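Local coordinates for protein arginine kinase (Anthopleura japonica, PDB 4RF6) that catalyses the reversible transfer of phosphate from ATP to L-arginine, giving phosphoarginine and ADP, with two tandem arginine kinase units in one chain, at residues K549-R552 with F553-A556; T39-V42 with F43-L46. One frame throughout, in Å; residues are numbered along the deposited sequence.

Contact 1. Residues K549-R552 with F553-A556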
ATOM      1  N   LYS A 549      -2.560 -10.664   5.904  1.00 26.61           N
ATOM      2  CA  LYS A 549      -2.401  -9.487   6.753  1.00 27.53           C
ATOM      3  C   LYS A 549      -2.411  -9.886   8.230  1.00 27.67           C
ATOM      4  O   LYS A 549      -3.096 -10.834   8.616  1.00 30.01           O
ATOM      5  CB  LYS A 549      -3.499  -8.464   6.461  1.00 29.79           C
ATOM      6  CG  LYS A 549      -3.072  -7.030   6.710  1.00 32.55           C
ATOM      7  CD  LYS A 549      -4.212  -6.204   7.266  1.00 34.78           C
ATOM      8  CE  LYS A 549      -4.590  -5.091   6.321  1.00 36.30           C
ATOM      9  NZ  LYS A 549      -5.550  -4.141   6.947  1.00 36.54           N
ATOM     10  N   GLY A 550      -1.642  -9.180   9.053  1.00 24.13           N
ATOM     11  CA  GLY A 550      -1.487  -9.572  10.443  1.00 22.69           C
ATOM     12  C   GLY A 550      -2.764  -9.418  11.238  1.00 23.38           C
ATOM     13  O   GLY A 550      -3.644  -8.633  10.867  1.00 20.68           O
ATOM     14  N   ASP A 551      -2.865 -10.151  12.343  1.00 25.70           N
ATOM     15  CA  ASP A 551      -4.046 -10.057  13.196  1.00 24.52           C
ATOM     16  C   ASP A 551      -4.097  -8.748  13.985  1.00 20.97           C
ATOM     17  O   ASP A 551      -3.243  -7.878  13.804  1.00 20.81           O
ATOM     18  CB  ASP A 551      -4.160 -11.273  14.124  1.00 27.37           C
ATOM     19  CG  ASP A 551      -3.007 -11.386  15.113  1.00 28.13           C
ATOM     20  OD1 ASP A 551      -2.392 -10.362  15.492  1.00 26.24           O
ATOM     21  OD2 ASP A 551      -2.730 -12.527  15.533  1.00 29.32           O
ATOM     22  N   ARG A 552      -5.089  -8.618  14.867  1.00 18.59           N
ATOM     23  CA  ARG A 552      -5.300  -7.383  15.624  1.00 20.49           C
ATOM     24  C   ARG A 552      -4.121  -7.024  16.532  1.00 17.80           C
ATOM     25  O   ARG A 552      -3.949  -5.861  16.899  1.00 19.69           O
ATOM     26  CB  ARG A 552      -6.577  -7.475  16.462  1.00 23.25           C
ATOM     27  CG  ARG A 552      -6.544  -8.577  17.518  1.00 27.70           C
ATOM     28  CD  ARG A 552      -7.911  -8.806  18.159  1.00 30.34           C
ATOM     29  NE  ARG A 552      -8.007 -10.139  18.757  1.00 33.70           N
ATOM     30  CZ  ARG A 552      -7.861 -10.401  20.055  1.00 39.15           C
ATOM     31  NH1 ARG A 552      -7.620  -9.423  20.924  1.00 38.54           N
ATOM     32  NH2 ARG A 552      -7.966 -11.652  20.485  1.00 40.13           N
ATOM     33  N   PHE A 553      -3.329  -8.018  16.919  1.00 17.91           N
ATOM     34  CA  PHE A 553      -2.183  -7.748  17.783  1.00 21.01           C
ATOM     35  C   PHE A 553      -1.098  -7.060  16.967  1.00 20.45           C
ATOM     36  O   PHE A 553      -0.504  -6.077  17.412  1.00 18.96           O
ATOM     37  CB  PHE A 553      -1.653  -9.039  18.415  1.00 23.64           C
ATOM     38  CG  PHE A 553      -2.654  -9.739  19.290  1.00 25.27           C
ATOM     39  CD1 PHE A 553      -2.939  -9.258  20.562  1.00 25.71           C
ATOM     40  CD2 PHE A 553      -3.307 -10.876  18.840  1.00 27.39           C
ATOM     41  CE1 PHE A 553      -3.864  -9.897  21.365  1.00 27.47           C
ATOM     42  CE2 PHE A 553      -4.233 -11.523  19.636  1.00 29.46           C
ATOM     43  CZ  PHE A 553      -4.513 -11.036  20.900  1.00 28.54           C
ATOM     44  N   LEU A 554      -0.861  -7.578  15.766  1.00 17.45           N
ATOM     45  CA  LEU A 554       0.073  -6.964  14.826  1.00 19.22           C
ATOM     46  C   LEU A 554      -0.431  -5.617  14.306  1.00 18.09           C
ATOM     47  O   LEU A 554       0.340  -4.660  14.169  1.00 19.35           O
ATOM     48  CB  LEU A 554       0.354  -7.926  13.669  1.00 19.01           C
ATOM     49  CG  LEU A 554       1.059  -9.199  14.137  1.00 19.17           C
ATOM     50  CD1 LEU A 554       1.332 -10.180  13.002  1.00 22.21           C
ATOM     51  CD2 LEU A 554       2.349  -8.836  14.846  1.00 19.01           C
ATOM     52  N   GLU A 555      -1.726  -5.546  14.010  1.00 17.21           N
ATOM     53  CA  GLU A 555      -2.341  -4.296  13.574  1.00 17.93           C
ATOM     54  C   GLU A 555      -2.087  -3.173  14.574  1.00 18.62           C
ATOM     55  O   GLU A 555      -1.667  -2.071  14.199  1.00 16.86           O
ATOM     56  CB  GLU A 555      -3.849  -4.487  13.360  1.00 21.70           C
ATOM     57  CG  GLU A 555      -4.584  -3.207  12.976  1.00 25.21           C
ATOM     58  CD  GLU A 555      -4.202  -2.686  11.597  1.00 26.63           C
ATOM     59  OE1 GLU A 555      -3.913  -3.507  10.702  1.00 25.71           O
ATOM     60  OE2 GLU A 555      -4.196  -1.452  11.413  1.00 30.97           O
ATOM     61  N   ALA A 556      -2.318  -3.453  15.854  1.00 17.52           N
ATOM     62  CA  ALA A 556      -2.169  -2.418  16.879  1.00 20.17           C
ATOM     63  C   ALA A 556      -0.697  -2.106  17.168  1.00 19.85           C
ATOM     64  O   ALA A 556      -0.367  -1.049  17.702  1.00 20.11           O
ATOM     65  CB  ALA A 556      -2.899  -2.817  18.149  1.00 20.28           C
TER
HETATM   66  O   HOH W   1      -4.496  -2.273   8.282  1.00 47.43           O

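Contact 2. Residues T39-V42 with F43-L46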
ATOM      1  N   THR A  39     -30.966  28.357 -21.657  1.00 31.57           N
ATOM      2  CA  THR A  39     -32.293  28.947 -21.721  1.00 32.69           C
ATOM      3  C   THR A  39     -32.696  29.021 -23.195  1.00 33.57           C
ATOM      4  O   THR A  39     -31.827  28.950 -24.072  1.00 31.22           O
ATOM      5  CB  THR A  39     -32.303  30.341 -21.070  1.00 36.30           C
ATOM      6  OG1 THR A  39     -31.431  31.217 -21.792  1.00 38.02           O
ATOM      7  CG2 THR A  39     -31.843  30.258 -19.608  1.00 35.70           C
ATOM      8  N   PRO A  40     -34.011  29.128 -23.477  1.00 34.57           N
ATOM      9  CA  PRO A  40     -34.499  29.155 -24.863  1.00 34.17           C
ATOM     10  C   PRO A  40     -33.814  30.226 -25.707  1.00 33.49           C
ATOM     11  O   PRO A  40     -33.599  30.024 -26.901  1.00 34.78           O
ATOM     12  CB  PRO A  40     -35.982  29.494 -24.697  1.00 35.11           C
ATOM     13  CG  PRO A  40     -36.346  28.912 -23.376  1.00 33.86           C
ATOM     14  CD  PRO A  40     -35.122  29.072 -22.505  1.00 34.33           C
ATOM     15  N   LYS A  41     -33.469  31.347 -25.086  1.00 33.45           N
ATOM     16  CA  LYS A  41     -32.814  32.437 -25.799  1.00 35.91           C
ATOM     17  C   LYS A  41     -31.341  32.144 -26.092  1.00 36.78           C
ATOM     18  O   LYS A  41     -30.833  32.482 -27.170  1.00 34.59           O
ATOM     19  CB  LYS A  41     -32.964  33.745 -25.028  1.00 39.15           C
ATOM     20  CG  LYS A  41     -34.375  34.324 -25.069  1.00 40.34           C
ATOM     21  CD  LYS A  41     -34.841  34.527 -26.507  1.00 40.38           C
ATOM     22  CE  LYS A  41     -36.151  35.307 -26.561  1.00 40.85           C
ATOM     23  NZ  LYS A  41     -36.514  35.703 -27.956  1.00 39.30           N
ATOM     24  N   VAL A  42     -30.658  31.530 -25.126  1.00 33.92           N
ATOM     25  CA  VAL A  42     -29.299  31.045 -25.344  1.00 31.05           C
ATOM     26  C   VAL A  42     -29.320  30.050 -26.492  1.00 28.85           C
ATOM     27  O   VAL A  42     -28.477  30.114 -27.388  1.00 29.80           O
ATOM     28  CB  VAL A  42     -28.700  30.383 -24.085  1.00 30.86           C
ATOM     29  CG1 VAL A  42     -27.369  29.709 -24.409  1.00 29.30           C
ATOM     30  CG2 VAL A  42     -28.499  31.410 -22.990  1.00 31.17           C
ATOM     31  N   PHE A  43     -30.298  29.146 -26.476  1.00 28.01           N
ATOM     32  CA  PHE A  43     -30.438  28.154 -27.540  1.00 31.03           C
ATOM     33  C   PHE A  43     -30.678  28.810 -28.904  1.00 31.93           C
ATOM     34  O   PHE A  43     -30.002  28.481 -29.883  1.00 32.49           O
ATOM     35  CB  PHE A  43     -31.558  27.148 -27.238  1.00 31.58           C
ATOM     36  CG  PHE A  43     -31.583  25.980 -28.189  1.00 30.80           C
ATOM     37  CD1 PHE A  43     -30.768  24.879 -27.967  1.00 28.96           C
ATOM     38  CD2 PHE A  43     -32.401  25.992 -29.314  1.00 31.26           C
ATOM     39  CE1 PHE A  43     -30.771  23.804 -28.840  1.00 27.65           C
ATOM     40  CE2 PHE A  43     -32.407  24.921 -30.199  1.00 30.68           C
ATOM     41  CZ  PHE A  43     -31.590  23.826 -29.958  1.00 29.70           C
ATOM     42  N   GLU A  44     -31.645  29.724 -28.966  1.00 35.21           N
ATOM     43  CA  GLU A  44     -31.959  30.436 -30.206  1.00 37.77           C
ATOM     44  C   GLU A  44     -30.743  31.164 -30.778  1.00 34.83           C
ATOM     45  O   GLU A  44     -30.477  31.102 -31.978  1.00 35.48           O
ATOM     46  CB  GLU A  44     -33.100  31.438 -29.991  1.00 45.86           C
ATOM     47  CG  GLU A  44     -34.501  30.839 -30.080  1.00 53.16           C
ATOM     48  CD  GLU A  44     -35.600  31.893 -30.031  1.00 62.66           C
ATOM     49  OE1 GLU A  44     -35.279  33.102 -30.006  1.00 64.59           O
ATOM     50  OE2 GLU A  44     -36.791  31.509 -30.016  1.00 66.31           O
ATOM     51  N   SER A  45     -30.007  31.848 -29.910  1.00 33.10           N
ATOM     52  CA  SER A  45     -28.858  32.650 -30.324  1.00 35.42           C
ATOM     53  C   SER A  45     -27.708  31.818 -30.900  1.00 32.42           C
ATOM     54  O   SER A  45     -26.946  32.299 -31.742  1.00 34.08           O
ATOM     55  CB  SER A  45     -28.353  33.475 -29.133  1.00 41.49           C
ATOM     56  OG  SER A  45     -27.159  34.164 -29.448  1.00 44.38           O
ATOM     57  N   LEU A  46     -27.595  30.568 -30.452  1.00 27.74           N
ATOM     58  CA  LEU A  46     -26.413  29.754 -30.733  1.00 26.97           C
ATOM     59  C   LEU A  46     -26.667  28.504 -31.587  1.00 24.91           C
ATOM     60  O   LEU A  46     -25.718  27.857 -32.028  1.00 27.20           O
ATOM     61  CB  LEU A  46     -25.744  29.336 -29.417  1.00 27.04           C
ATOM     62  CG  LEU A  46     -25.177  30.437 -28.523  1.00 22.94           C
ATOM     63  CD1 LEU A  46     -24.572  29.835 -27.267  1.00 22.15           C
ATOM     64  CD2 LEU A  46     -24.136  31.249 -29.277  1.00 23.28           C
TER

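Contact 1. Residues K549-R552 with F553-A556
Asp551 OD1 caps the N-terminus of helix 552-557 by accepting from both Phe553 N and Leu554 N. Leu554 N reaches Asp551 OD1 at 3.2 Å, nearly along the C-O axis and almost straight at 164°. Phe553 N lies closer to Asp551 OD1, at 2.9 Å, but comes from above the carboxylate plane and is more bent. With CG between the backbone N and the carbonyl carbon (chi1 64°), the carboxylate is set over these two amides. Backbone bonds from Glu555 N to Asp551 O and from Ala556 N to Arg552 O continue the turn.

Arg552 and Phe553 run side by side and point the same way. Phe553 CZ sits over one face of the guanidinium, 3.5 Å from Arg552 CZ and offset toward the rim. The two planes are 43° apart, so this is a tilted contact and not a flat stack. Asp421 holds Arg552 NH1 in a salt bridge, and Asn419 OD1 accepts a hydrogen bond from Arg552 NH1.

Lys549 NZ and Glu555 OE1 are 4.1 Å apart, beyond a salt bridge. A water joins them, accepting from Lys549 NZ and donating to Glu555 OE1. Asn560 ND2 hydrogen-bonds to Glu555 OE1.

The capped turn follows the loop after helix 534-542. Ala556 packs on helix 409-418, and Phe553 O bonds to Ser415 of that helix.

Contact 2. Residues T39-V42 with F43-L46
Lys41 and Glu44 form the charged part of this short helix, one turn apart on its exposed side. Their side chains lie alongside each other and point the same way. Lys41 NZ makes a salt bridge to Glu44 OE1 at 3.5 Å, a rather long one. Lys41 bends at chi2 (-56°), which brings its CD to 3.8 Å from Glu44 OE1. The Glu44 chain is extended beyond CG, and its CG lies 3.4 Å from Pro40 O.

The apolar part joins Val42 and Leu46, also side by side. Val42 CG1, anti to the backbone N (chi1 172°), is the branch that reaches Leu46 CD1, at 4.0 Å.

The first three backbone bonds are alpha-helical. Phe43 N donates to Thr39 O at 2.9 Å, and Glu44 N and Ser45 N follow to Pro40 O and Lys41 O. At the end Leu46 N is shared between Val42 O, weakly, and Phe43 O. At the start, Thr39 is the N-cap: its OG1 accepts from Val42 N in a weak bond of 3.4 Å.

Phe43 turns to the interior. Its ring meets that of Trp58 nearly at right angles, and Leu46 touches Leu57 of helix 57-66. The chemistry is that of an amphipathic helix in the N-terminal domain of the first unit: an ion pair toward solvent, and Phe43 and Leu46 buried against helix 57-66.

Contact 1 and contact 2 belong to different repeats of the chain. Residues 39-46 lie in the first and 549-556 in the second. Their centres are 62 Å apart and their nearest atoms about 50 Å, so they do not touch. Both hold the N-cap of a short helix: contact 1 the cap and first turn of helix 552-557, contact 2 all of helix 40-46. Contact 2 is near the probable substrate site of its own repeat: the side chains of Val42 and Val74 are about 9 Å apart. Contact 1 approaches the other repeat. The side chain of Lys549 is about 12 Å from that of Ile317, a predicted ATP-binding residue, and makes a weak, long ion pair with Glu327.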